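Local coordinates for protein O-phospho-L-seryl-tRNA:Cys-tRNA synthase (PDB 5X6B) that probably converts O-phosphoseryl-tRNA(Cys) into cysteinyl-tRNA(Cys), using a pyridoxal phosphate cofactor held as a Schiff base on a lysine, at residues 121-126 and 145-150; 137-142 and 158-163; 198-203 and 227-232; 248-253 and 264-269. All blocks are in the same frame, centred on the assembly; numbering follows the deposited sequence.

In the fold
Running from the N terminus, contact 1 closes a loop from the start of helix 122-132 to the start of helix 148-156. Contact 2 opens inside that loop and ends beyond it, pairing strands 139-143 and 160-166, so the two cross along the chain, and S150 packs on L142 where they meet. Contacts 3 and 4 follow in series: the first pairs strands 194-200 and 226-229, the second closes the hairpin of strands 248-252 and 264-268. Contacts 2, 3 and 4 lie in one seven-stranded mixed sheet, whose neighbouring strands join contact 2 to 3 and 3 to 4. Helix 122-132 packs on that sheet, and K126 of contact 1 touches N229 of contact 3.

Contact 1: 121-126 and 145-150; sequences GAREGK and NAHYTS
R123 stretches across to Y148 and T149 at the start of helix 148-156 with a chain extended from CG to NE, and its guanidinium meets them in two ways. At the edge, NH2 donates to Y148 OH at 2.9 Å, close to the guanidinium plane; guanidinium and phenol planes stand 72° apart, and the contact is made through the hydroxyl. Over one face lies the methyl of T149, whose CG2 is 3.4 Å from R123 NE. A long chain ending in a flat cation suits this place, since the group can take a methyl on one face and a hydroxyl at its edge; the second subunit adds a weak bond from R123 NE to its L291 O. The backbone N of R123, like that of A122 just before it, bonds to the phosphate of the pyridoxal-lysine at position 255: phosphate binding by backbone N-H groups at a helix N terminus, as in fold-type I pyridoxal phosphate enzymes. One turn on, K126 keeps CG anti to its carbonyl carbon (chi1 -64°) and then runs out fully extended, which carries NZ across to two hydroxyls. It donates to S150 OG at 2.7 Å and to T149 OG1 at 2.9 Å. The threonine oxygen is also tied to H147 ND1, 2.9 Å away, so the buried ammonium and the imidazole share one hydroxyl.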
loop_
_atom_site.group_PDB
_atom_site.type_symbol
_atom_site.label_atom_id
_atom_site.label_comp_id
_atom_site.label_asym_id
_atom_site.label_seq_id
_atom_site.Cartn_x
_atom_site.Cartn_y
_atom_site.Cartn_z
ATOM N N GLY B 121 7.890 -9.288 -0.437
ATOM C CA GLY B 121 8.249 -9.720 0.901
ATOM C C GLY B 121 9.606 -10.393 0.990
ATOM O O GLY B 121 10.324 -10.516 -0.007
ATOM N N ALA B 122 9.961 -10.824 2.197
ATOM C CA ALA B 122 11.238 -11.484 2.435
ATOM C C ALA B 122 11.252 -12.897 1.838
ATOM O O ALA B 122 12.301 -13.399 1.439
ATOM C CB ALA B 122 11.537 -11.527 3.928
ATOM N N ARG B 123 10.082 -13.530 1.795
ATOM C CA ARG B 123 9.907 -14.813 1.121
ATOM C C ARG B 123 10.465 -14.760 -0.295
ATOM O O ARG B 123 11.408 -15.474 -0.634
ATOM C CB ARG B 123 8.425 -15.196 1.060
ATOM C CG ARG B 123 7.798 -15.594 2.379
ATOM C CD ARG B 123 6.275 -15.505 2.301
ATOM N NE ARG B 123 5.609 -16.008 3.501
ATOM C CZ ARG B 123 5.351 -15.278 4.581
ATOM N NH1 ARG B 123 5.705 -14.001 4.627
ATOM N NH2 ARG B 123 4.736 -15.823 5.621
ATOM N N GLU B 124 9.869 -13.896 -1.112
ATOM C CA GLU B 124 10.205 -13.796 -2.525
ATOM C C GLU B 124 11.661 -13.412 -2.737
ATOM O O GLU B 124 12.290 -13.863 -3.690
ATOM C CB GLU B 124 9.287 -12.784 -3.220
ATOM C CG GLU B 124 7.815 -13.192 -3.263
ATOM C CD GLU B 124 7.524 -14.294 -4.282
ATOM O OE1 GLU B 124 8.464 -14.752 -4.973
ATOM O OE2 GLU B 124 6.346 -14.700 -4.393
ATOM N N GLY B 125 12.192 -12.583 -1.846
ATOM C CA GLY B 125 13.581 -12.170 -1.925
ATOM C C GLY B 125 14.526 -13.348 -1.773
ATOM O O GLY B 125 15.546 -13.432 -2.459
ATOM N N LYS B 126 14.182 -14.262 -0.872
ATOM C CA LYS B 126 14.976 -15.462 -0.662
ATOM C C LYS B 126 14.895 -16.359 -1.881
ATOM O O LYS B 126 15.914 -16.811 -2.405
ATOM C CB LYS B 126 14.498 -16.238 0.565
ATOM C CG LYS B 126 14.638 -15.525 1.892
ATOM C CD LYS B 126 13.962 -16.357 2.963
ATOM C CE LYS B 126 13.935 -15.659 4.294
ATOM N NZ LYS B 126 13.162 -16.468 5.277
ATOM N N ASN B 145 17.318 -21.922 13.625
ATOM C CA ASN B 145 16.240 -21.021 14.024
ATOM C C ASN B 145 15.560 -20.362 12.832
ATOM O O ASN B 145 14.738 -19.456 12.998
ATOM C CB ASN B 145 16.764 -19.928 14.956
ATOM C CG ASN B 145 16.821 -20.364 16.398
ATOM O OD1 ASN B 145 16.284 -21.411 16.769
ATOM N ND2 ASN B 145 17.448 -19.542 17.233
ATOM N N ALA B 146 15.908 -20.813 11.634
ATOM C CA ALA B 146 15.443 -20.166 10.413
ATOM C C ALA B 146 13.926 -20.228 10.262
ATOM O O ALA B 146 13.279 -21.200 10.668
ATOM C CB ALA B 146 16.121 -20.784 9.199
ATOM N N HIS B 147 13.373 -19.168 9.682
ATOM C CA HIS B 147 11.946 -19.071 9.404
ATOM C C HIS B 147 11.542 -20.108 8.365
ATOM O O HIS B 147 12.304 -20.384 7.436
ATOM C CB HIS B 147 11.599 -17.663 8.920
ATOM C CG HIS B 147 10.135 -17.357 8.939
ATOM N ND1 HIS B 147 9.357 -17.370 7.807
ATOM C CD2 HIS B 147 9.307 -17.028 9.964
ATOM C CE1 HIS B 147 8.110 -17.062 8.127
ATOM N NE2 HIS B 147 8.057 -16.853 9.429
ATOM N N TYR B 148 10.345 -20.670 8.517
ATOM C CA TYR B 148 9.885 -21.760 7.658
ATOM C C TYR B 148 9.969 -21.404 6.175
ATOM O O TYR B 148 10.156 -22.278 5.331
ATOM C CB TYR B 148 8.449 -22.171 8.022
ATOM C CG TYR B 148 7.357 -21.218 7.560
ATOM C CD1 TYR B 148 6.815 -21.314 6.280
ATOM C CD2 TYR B 148 6.850 -20.246 8.412
ATOM C CE1 TYR B 148 5.817 -20.457 5.859
ATOM C CE2 TYR B 148 5.851 -19.384 7.997
ATOM C CZ TYR B 148 5.339 -19.492 6.718
ATOM O OH TYR B 148 4.344 -18.637 6.299
ATOM N N THR B 149 9.840 -20.119 5.862
ATOM C CA THR B 149 9.894 -19.674 4.477
ATOM C C THR B 149 11.281 -19.854 3.869
ATOM O O THR B 149 11.426 -19.874 2.651
ATOM C CB THR B 149 9.477 -18.200 4.341
ATOM O OG1 THR B 149 10.371 -17.373 5.097
ATOM C CG2 THR B 149 8.062 -18.014 4.845
ATOM N N SER B 150 12.302 -19.970 4.709
ATOM C CA SER B 150 13.639 -20.252 4.199
ATOM C C SER B 150 13.695 -21.691 3.691
ATOM O O SER B 150 14.325 -21.984 2.673
ATOM C CB SER B 150 14.697 -20.016 5.274
ATOM O OG SER B 150 14.801 -18.641 5.587
#

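Contact 2: 137-142 and 158-163; sequences GDYVVL and KLNVAE
Chi1 -93° and chi2 -99° lay the ring of Y139 flat above N160, whose own CG sits anti to the carbonyl carbon and places the amide beside G137. N160 CB stands over the centre of the Y139 ring, 3.3 Å from its centroid, in a CH-pi contact almost on the ring normal. The amide plane is 22° from the ring plane, and N160 ND2 donates to G137 O at 2.7 Å from above the carbonyl plane. Were Y139 replaced by a serine, N160 CB would probably lose its aromatic cover and the amide would be freer to turn away from G137 O. On the face of V140, V161 and L142 the contacts are mainly aliphatic: L159 CD1, leading into the strand, meets V140 CG2 at 3.7 Å, and L142 CD1 meets V161 CG1 at 3.8 Å. Branched valines suit such a face, having few torsions to fix. G137, at a positive phi that suits glycine, lies shortly before strand 139-143, and its N donates to K158 O at 2.9 Å. The ladder continues with N160 N to D138 O, V140 N to N160 O, A162 N to V140 O and L142 N to A162 O. Helix 148-156, which packs on V161 and L142 and ends in a Schellman motif at K158, joins the parallel strands 139-143 and 160-166 in a beta-alpha-beta crossover at the sheet's edge.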
loop_
_atom_site.group_PDB
_atom_site.type_symbol
_atom_site.label_atom_id
_atom_site.label_comp_id
_atom_site.label_asym_id
_atom_site.label_seq_id
_atom_site.Cartn_x
_atom_site.Cartn_y
_atom_site.Cartn_z
ATOM N N GLY B 137 19.847 -28.466 -6.843
ATOM C CA GLY B 137 20.528 -29.534 -6.137
ATOM C C GLY B 137 21.544 -29.026 -5.133
ATOM O O GLY B 137 21.998 -29.779 -4.270
ATOM N N ASP B 138 21.903 -27.748 -5.240
ATOM C CA ASP B 138 22.836 -27.137 -4.293
ATOM C C ASP B 138 22.314 -27.197 -2.863
ATOM O O ASP B 138 21.122 -27.399 -2.620
ATOM C CB ASP B 138 23.126 -25.682 -4.663
ATOM C CG ASP B 138 24.114 -25.551 -5.805
ATOM O OD1 ASP B 138 24.685 -26.582 -6.220
ATOM O OD2 ASP B 138 24.324 -24.412 -6.279
ATOM N N TYR B 139 23.223 -27.026 -1.915
ATOM C CA TYR B 139 22.847 -27.018 -0.515
ATOM C C TYR B 139 22.799 -25.589 0.002
ATOM O O TYR B 139 23.700 -24.788 -0.267
ATOM C CB TYR B 139 23.818 -27.864 0.317
ATOM C CG TYR B 139 23.376 -29.302 0.499
ATOM C CD1 TYR B 139 22.749 -29.712 1.669
ATOM C CD2 TYR B 139 23.577 -30.246 -0.500
ATOM C CE1 TYR B 139 22.339 -31.022 1.843
ATOM C CE2 TYR B 139 23.164 -31.561 -0.334
ATOM C CZ TYR B 139 22.550 -31.942 0.839
ATOM O OH TYR B 139 22.141 -33.246 1.005
ATOM N N VAL B 140 21.721 -25.268 0.709
ATOM C CA VAL B 140 21.620 -24.008 1.429
ATOM C C VAL B 140 21.974 -24.243 2.890
ATOM O O VAL B 140 21.351 -25.066 3.563
ATOM C CB VAL B 140 20.204 -23.391 1.332
ATOM C CG1 VAL B 140 20.058 -22.233 2.306
ATOM C CG2 VAL B 140 19.923 -22.930 -0.084
ATOM N N VAL B 141 22.984 -23.531 3.375
ATOM C CA VAL B 141 23.388 -23.668 4.770
ATOM C C VAL B 141 22.777 -22.541 5.601
ATOM O O VAL B 141 23.083 -21.368 5.389
ATOM C CB VAL B 141 24.923 -23.668 4.914
ATOM C CG1 VAL B 141 25.322 -23.756 6.375
ATOM C CG2 VAL B 141 25.524 -24.828 4.128
ATOM N N LEU B 142 21.901 -22.912 6.534
ATOM C CA LEU B 142 21.175 -21.948 7.356
ATOM C C LEU B 142 21.134 -22.368 8.823
ATOM O O LEU B 142 21.373 -23.531 9.149
ATOM C CB LEU B 142 19.748 -21.760 6.825
ATOM C CG LEU B 142 18.908 -22.991 6.446
ATOM C CD1 LEU B 142 18.314 -23.699 7.658
ATOM C CD2 LEU B 142 17.797 -22.605 5.482
ATOM N N LYS B 158 14.292 -25.976 -5.552
ATOM C CA LYS B 158 14.843 -27.320 -5.691
ATOM C C LYS B 158 16.268 -27.376 -5.157
ATOM O O LYS B 158 17.181 -27.851 -5.830
ATOM C CB LYS B 158 14.794 -27.768 -7.153
ATOM C CG LYS B 158 13.381 -27.864 -7.708
ATOM C CD LYS B 158 13.386 -28.254 -9.171
ATOM C CE LYS B 158 11.980 -28.563 -9.664
ATOM N NZ LYS B 158 11.059 -27.409 -9.496
ATOM N N LEU B 159 16.444 -26.861 -3.947
ATOM C CA LEU B 159 17.736 -26.865 -3.284
ATOM C C LEU B 159 17.681 -27.735 -2.042
ATOM O O LEU B 159 16.606 -27.972 -1.486
ATOM C CB LEU B 159 18.162 -25.446 -2.911
ATOM C CG LEU B 159 18.384 -24.489 -4.081
ATOM C CD1 LEU B 159 18.823 -23.124 -3.576
ATOM C CD2 LEU B 159 19.405 -25.062 -5.047
ATOM N N ASN B 160 18.844 -28.213 -1.616
ATOM C CA ASN B 160 18.951 -28.986 -0.388
ATOM C C ASN B 160 19.314 -28.081 0.783
ATOM O O ASN B 160 19.852 -26.987 0.589
ATOM C CB ASN B 160 19.979 -30.103 -0.549
ATOM C CG ASN B 160 19.555 -31.138 -1.569
ATOM O OD1 ASN B 160 18.803 -32.060 -1.255
ATOM N ND2 ASN B 160 20.032 -30.990 -2.800
ATOM N N VAL B 161 19.012 -28.529 1.997
ATOM C CA VAL B 161 19.188 -27.682 3.174
ATOM C C VAL B 161 19.883 -28.401 4.324
ATOM O O VAL B 161 19.505 -29.513 4.698
ATOM C CB VAL B 161 17.826 -27.140 3.678
ATOM C CG1 VAL B 161 17.985 -26.449 5.020
ATOM C CG2 VAL B 161 17.219 -26.190 2.660
ATOM N N ALA B 162 20.900 -27.752 4.882
ATOM C CA ALA B 162 21.557 -28.238 6.089
ATOM C C ALA B 162 21.489 -27.177 7.192
ATOM O O ALA B 162 21.660 -25.983 6.928
ATOM C CB ALA B 162 22.996 -28.617 5.797
ATOM N N GLU B 163 21.249 -27.620 8.422
ATOM C CA GLU B 163 21.055 -26.711 9.548
ATOM C C GLU B 163 22.297 -26.556 10.424
ATOM O O GLU B 163 22.897 -27.542 10.850
ATOM C CB GLU B 163 19.881 -27.186 10.409
ATOM C CG GLU B 163 18.534 -27.148 9.698
ATOM C CD GLU B 163 17.431 -27.825 10.488
ATOM O OE1 GLU B 163 17.748 -28.607 11.409
ATOM O OE2 GLU B 163 16.245 -27.572 10.190
#

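Contact 3: 198-203 and 227-232; sequences LLTHVD and LLNCAY
L228 leaves its strand on the same face as L199, and with CG anti to the backbone N (chi1 -179°) the chain rises from CB alongside that leucine. CG lies 4.1 Å from H201 CB, and the two methyls then divide the work. CD1 leans across to the backbone oxygen L199 O at 3.3 Å, with H201 CB and L199 CD2 beside it. CD2 goes over one face of the H201 imidazole, 4.2 Å from the ring centroid and displaced toward the rim, a CH-pi contact. The H201 ring face would probably lose its methyl cover with an alanine here, and a gap would open beside L199. The ring is also tied through ND1 to T233 OG1, with C230 SG lying obliquely near it.

This is the strand pairing of a beta-alpha-beta unit: strands 194-200 and 226-229 run parallel, joined through helix 212-221, which packs on L199 and L228. The ladder runs L199 N to L227 O, N229 N to L199 O (2.9 Å) and H201 N to N229 O. On the other face, L198 and L227 lie side by side, CD1 to CD2 at 3.7 Å, and beyond them T200 CG2 faces N229 ND2.

N229 serves the cofactor: its ND2 bonds to the pyridine nitrogen N1 of the pyridoxal-lysine at position 255. Its OD1 accepts from A231 N at 3.2 Å, closing an Asx turn. Together the bond from ND2 and the one to OD1, whose donor lies above the carbonyl plane, restrain the amide's rotation. Past the strands, V202 CG1 packs on Y232 CB.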
loop_
_atom_site.group_PDB
_atom_site.type_symbol
_atom_site.label_atom_id
_atom_site.label_comp_id
_atom_site.label_asym_id
_atom_site.label_seq_id
_atom_site.Cartn_x
_atom_site.Cartn_y
_atom_site.Cartn_z
ATOM N N LEU B 198 22.976 -18.836 4.591
ATOM C CA LEU B 198 21.845 -18.032 5.047
ATOM C C LEU B 198 21.831 -17.878 6.569
ATOM O O LEU B 198 21.938 -18.860 7.302
ATOM C CB LEU B 198 20.530 -18.661 4.567
ATOM C CG LEU B 198 19.208 -17.914 4.776
ATOM C CD1 LEU B 198 18.265 -18.204 3.619
ATOM C CD2 LEU B 198 18.549 -18.302 6.094
ATOM N N LEU B 199 21.694 -16.642 7.038
ATOM C CA LEU B 199 21.591 -16.388 8.472
ATOM C C LEU B 199 20.334 -15.589 8.814
ATOM O O LEU B 199 20.160 -14.458 8.360
ATOM C CB LEU B 199 22.829 -15.646 8.985
ATOM C CG LEU B 199 22.773 -15.213 10.455
ATOM C CD1 LEU B 199 22.634 -16.417 11.381
ATOM C CD2 LEU B 199 23.992 -14.380 10.825
ATOM N N THR B 200 19.456 -16.192 9.609
ATOM C CA THR B 200 18.296 -15.487 10.126
ATOM C C THR B 200 18.773 -14.490 11.174
ATOM O O THR B 200 19.074 -14.875 12.307
ATOM C CB THR B 200 17.272 -16.451 10.742
ATOM O OG1 THR B 200 16.891 -17.425 9.766
ATOM C CG2 THR B 200 16.038 -15.697 11.188
ATOM N N HIS B 201 18.850 -13.217 10.790
ATOM C CA HIS B 201 19.466 -12.187 11.632
ATOM C C HIS B 201 18.808 -12.090 13.006
ATOM O O HIS B 201 19.493 -11.969 14.021
ATOM C CB HIS B 201 19.412 -10.832 10.938
ATOM C CG HIS B 201 20.398 -9.845 11.472
ATOM N ND1 HIS B 201 20.460 -8.541 11.032
ATOM C CD2 HIS B 201 21.369 -9.972 12.408
ATOM C CE1 HIS B 201 21.423 -7.905 11.676
ATOM N NE2 HIS B 201 21.991 -8.753 12.516
ATOM N N VAL B 202 17.480 -12.132 13.021
ATOM C CA VAL B 202 16.718 -12.345 14.243
ATOM C C VAL B 202 15.645 -13.390 13.949
ATOM O O VAL B 202 14.805 -13.198 13.068
ATOM C CB VAL B 202 16.070 -11.036 14.776
ATOM C CG1 VAL B 202 14.969 -11.346 15.778
ATOM C CG2 VAL B 202 17.112 -10.141 15.417
ATOM N N ASP B 203 15.687 -14.510 14.663
ATOM C CA ASP B 203 14.678 -15.544 14.473
ATOM C C ASP B 203 13.332 -15.076 14.998
ATOM O O ASP B 203 13.265 -14.182 15.842
ATOM C CB ASP B 203 15.067 -16.846 15.166
ATOM C CG ASP B 203 15.270 -16.673 16.652
ATOM O OD1 ASP B 203 16.060 -15.786 17.054
ATOM O OD2 ASP B 203 14.603 -17.400 17.418
ATOM N N LEU B 227 23.524 -14.709 2.249
ATOM C CA LEU B 227 22.262 -13.986 2.370
ATOM C C LEU B 227 21.878 -13.812 3.836
ATOM O O LEU B 227 21.691 -14.792 4.562
ATOM C CB LEU B 227 21.142 -14.712 1.622
ATOM C CG LEU B 227 19.714 -14.318 2.014
ATOM C CD1 LEU B 227 19.413 -12.885 1.619
ATOM C CD2 LEU B 227 18.702 -15.268 1.399
ATOM N N LEU B 228 21.763 -12.561 4.265
ATOM C CA LEU B 228 21.329 -12.251 5.624
ATOM C C LEU B 228 19.833 -11.946 5.645
ATOM O O LEU B 228 19.385 -10.962 5.050
ATOM C CB LEU B 228 22.129 -11.072 6.184
ATOM C CG LEU B 228 21.831 -10.612 7.613
ATOM C CD1 LEU B 228 22.072 -11.722 8.623
ATOM C CD2 LEU B 228 22.658 -9.385 7.951
ATOM N N ASN B 229 19.060 -12.803 6.304
ATOM C CA ASN B 229 17.620 -12.587 6.412
ATOM C C ASN B 229 17.307 -11.496 7.421
ATOM O O ASN B 229 17.173 -11.760 8.615
ATOM C CB ASN B 229 16.895 -13.870 6.810
ATOM C CG ASN B 229 15.390 -13.692 6.860
ATOM O OD1 ASN B 229 14.858 -12.688 6.389
ATOM N ND2 ASN B 229 14.694 -14.664 7.439
ATOM N N CYS B 230 17.178 -10.272 6.931
ATOM C CA CYS B 230 16.940 -9.135 7.797
ATOM C C CYS B 230 15.461 -8.826 7.985
ATOM O O CYS B 230 15.092 -7.705 8.343
ATOM C CB CYS B 230 17.661 -7.916 7.252
ATOM S SG CYS B 230 19.436 -8.017 7.463
ATOM N N ALA B 231 14.615 -9.817 7.730
ATOM C CA ALA B 231 13.257 -9.768 8.236
ATOM C C ALA B 231 13.408 -9.632 9.738
ATOM O O ALA B 231 14.236 -10.325 10.327
ATOM C CB ALA B 231 12.476 -11.020 7.867
ATOM N N TYR B 232 12.651 -8.717 10.336
ATOM C CA TYR B 232 12.690 -8.443 11.782
ATOM C C TYR B 232 13.881 -7.632 12.271
ATOM O O TYR B 232 13.983 -7.390 13.473
ATOM C CB TYR B 232 12.647 -9.732 12.610
ATOM C CG TYR B 232 11.287 -10.134 13.120
ATOM C CD1 TYR B 232 10.376 -9.184 13.569
ATOM C CD2 TYR B 232 10.931 -11.472 13.197
ATOM C CE1 TYR B 232 9.138 -9.558 14.046
ATOM C CE2 TYR B 232 9.698 -11.856 13.679
ATOM C CZ TYR B 232 8.805 -10.896 14.102
ATOM O OH TYR B 232 7.573 -11.277 14.578
#

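Contact 4: 248-253 and 264-269; sequences FIVASG and GILAFS
I249 O takes the N-H of A267 at 2.7 Å, in the carbonyl plane and at 170° nearly straight, and the CA of L266 also approaches this oxygen. The bond is returned by I249 N to A267 O at 2.8 Å, which makes I249 and A267 a hydrogen-bonded antiparallel pair. A251 and I265 form the next one, with A251 N to I265 O at 2.7 Å lying in the carbonyl plane, whereas I265 N comes to A251 O from above it.

The side chains of these two pairs share one face. A251 CB meets I265 CB at 4.0 Å, small beside branched, so the alanine gives the isoleucine room; I249 and A267 repeat this with the sizes exchanged. The opposite face carries the non-hydrogen-bonded pairs. V250 CG1, anti to its carbonyl carbon (chi1 -67°), reaches L266 CD1 at 3.7 Å, the two side chains crossing at a slant. Farther along, F248 CD1 touches F268 CB at 3.6 Å. F268 sets CG between its backbone N and carbonyl carbon (chi1 55°), which swings its ring away, so F248 meets its CB and not its ring. At the other end G264 suits its place because a CB there would clash with A251 O.

The residues linking the two strands include the pyridoxal-lysine at position 255, whose phosphate S252 OG bonds. V250 and F248 rest on strand 226-229 on one flank and L266 and F268 on strand 115-119 on the other, while V129 of helix 122-132 packs on F248 and L266.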
loop_
_atom_site.group_PDB
_atom_site.type_symbol
_atom_site.label_atom_id
_atom_site.label_comp_id
_atom_site.label_asym_id
_atom_site.label_seq_id
_atom_site.Cartn_x
_atom_site.Cartn_y
_atom_site.Cartn_z
ATOM N N PHE B 248 23.771 -10.584 0.059
ATOM C CA PHE B 248 22.360 -10.291 -0.110
ATOM C C PHE B 248 21.707 -9.944 1.220
ATOM O O PHE B 248 22.093 -10.456 2.273
ATOM C CB PHE B 248 21.636 -11.478 -0.741
ATOM C CG PHE B 248 22.320 -12.033 -1.948
ATOM C CD1 PHE B 248 22.208 -11.399 -3.173
ATOM C CD2 PHE B 248 23.063 -13.198 -1.865
ATOM C CE1 PHE B 248 22.835 -11.911 -4.290
ATOM C CE2 PHE B 248 23.691 -13.714 -2.977
ATOM C CZ PHE B 248 23.577 -13.069 -4.193
ATOM N N ILE B 249 20.712 -9.068 1.158
ATOM C CA ILE B 249 19.876 -8.766 2.308
ATOM C C ILE B 249 18.417 -8.733 1.885
ATOM O O ILE B 249 18.049 -8.033 0.939
ATOM C CB ILE B 249 20.246 -7.422 2.954
ATOM C CG1 ILE B 249 21.634 -7.490 3.583
ATOM C CG2 ILE B 249 19.214 -7.036 4.006
ATOM C CD1 ILE B 249 22.104 -6.179 4.139
ATOM N N VAL B 250 17.584 -9.504 2.573
ATOM C CA VAL B 250 16.150 -9.402 2.369
ATOM C C VAL B 250 15.508 -8.672 3.544
ATOM O O VAL B 250 15.851 -8.902 4.706
ATOM C CB VAL B 250 15.493 -10.781 2.178
ATOM C CG1 VAL B 250 15.969 -11.408 0.872
ATOM C CG2 VAL B 250 15.787 -11.688 3.362
ATOM N N ALA B 251 14.592 -7.764 3.230
ATOM C CA ALA B 251 13.871 -7.029 4.256
ATOM C C ALA B 251 12.376 -7.249 4.093
ATOM O O ALA B 251 11.899 -7.492 2.984
ATOM C CB ALA B 251 14.206 -5.548 4.191
ATOM N N SER B 252 11.646 -7.172 5.200
ATOM C CA SER B 252 10.196 -7.298 5.160
ATOM C C SER B 252 9.536 -5.964 5.477
ATOM O O SER B 252 9.714 -5.415 6.565
ATOM C CB SER B 252 9.719 -8.367 6.135
ATOM O OG SER B 252 8.326 -8.577 6.002
ATOM N N GLY B 253 8.777 -5.443 4.519
ATOM C CA GLY B 253 8.114 -4.164 4.690
ATOM C C GLY B 253 6.997 -4.223 5.713
ATOM O O GLY B 253 6.899 -3.367 6.592
ATOM N N GLY B 264 8.524 -5.848 0.412
ATOM C CA GLY B 264 9.812 -6.172 0.987
ATOM C C GLY B 264 10.924 -5.623 0.121
ATOM O O GLY B 264 10.669 -4.990 -0.902
ATOM N N ILE B 265 12.162 -5.858 0.534
ATOM C CA ILE B 265 13.314 -5.356 -0.201
ATOM C C ILE B 265 14.356 -6.449 -0.350
ATOM O O ILE B 265 14.591 -7.222 0.579
ATOM C CB ILE B 265 13.943 -4.130 0.500
ATOM C CG1 ILE B 265 12.973 -2.953 0.486
ATOM C CG2 ILE B 265 15.241 -3.714 -0.180
ATOM C CD1 ILE B 265 12.652 -2.460 -0.904
ATOM N N LEU B 266 14.953 -6.534 -1.535
ATOM C CA LEU B 266 16.125 -7.372 -1.738
ATOM C C LEU B 266 17.295 -6.468 -2.079
ATOM O O LEU B 266 17.290 -5.798 -3.110
ATOM C CB LEU B 266 15.893 -8.402 -2.845
ATOM C CG LEU B 266 17.096 -9.260 -3.260
ATOM C CD1 LEU B 266 17.665 -10.023 -2.070
ATOM C CD2 LEU B 266 16.716 -10.226 -4.374
ATOM N N ALA B 267 18.283 -6.426 -1.194
ATOM C CA ALA B 267 19.484 -5.645 -1.445
ATOM C C ALA B 267 20.623 -6.589 -1.792
ATOM O O ALA B 267 20.686 -7.704 -1.276
ATOM C CB ALA B 267 19.836 -4.789 -0.242
ATOM N N PHE B 268 21.518 -6.146 -2.668
ATOM C CA PHE B 268 22.584 -7.018 -3.150
ATOM C C PHE B 268 23.769 -6.244 -3.722
ATOM O O PHE B 268 23.637 -5.093 -4.141
ATOM C CB PHE B 268 22.037 -7.991 -4.201
ATOM C CG PHE B 268 21.333 -7.319 -5.354
ATOM C CD1 PHE B 268 22.035 -6.948 -6.491
ATOM C CD2 PHE B 268 19.970 -7.070 -5.304
ATOM C CE1 PHE B 268 21.393 -6.337 -7.553
ATOM C CE2 PHE B 268 19.323 -6.455 -6.363
ATOM C CZ PHE B 268 20.036 -6.089 -7.488
ATOM N N SER B 269 24.928 -6.897 -3.739
ATOM C CA SER B 269 26.153 -6.296 -4.250
ATOM C C SER B 269 26.176 -6.280 -5.774
ATOM O O SER B 269 25.539 -7.117 -6.419
ATOM C CB SER B 269 27.372 -7.055 -3.728
ATOM O OG SER B 269 27.368 -8.397 -4.188
#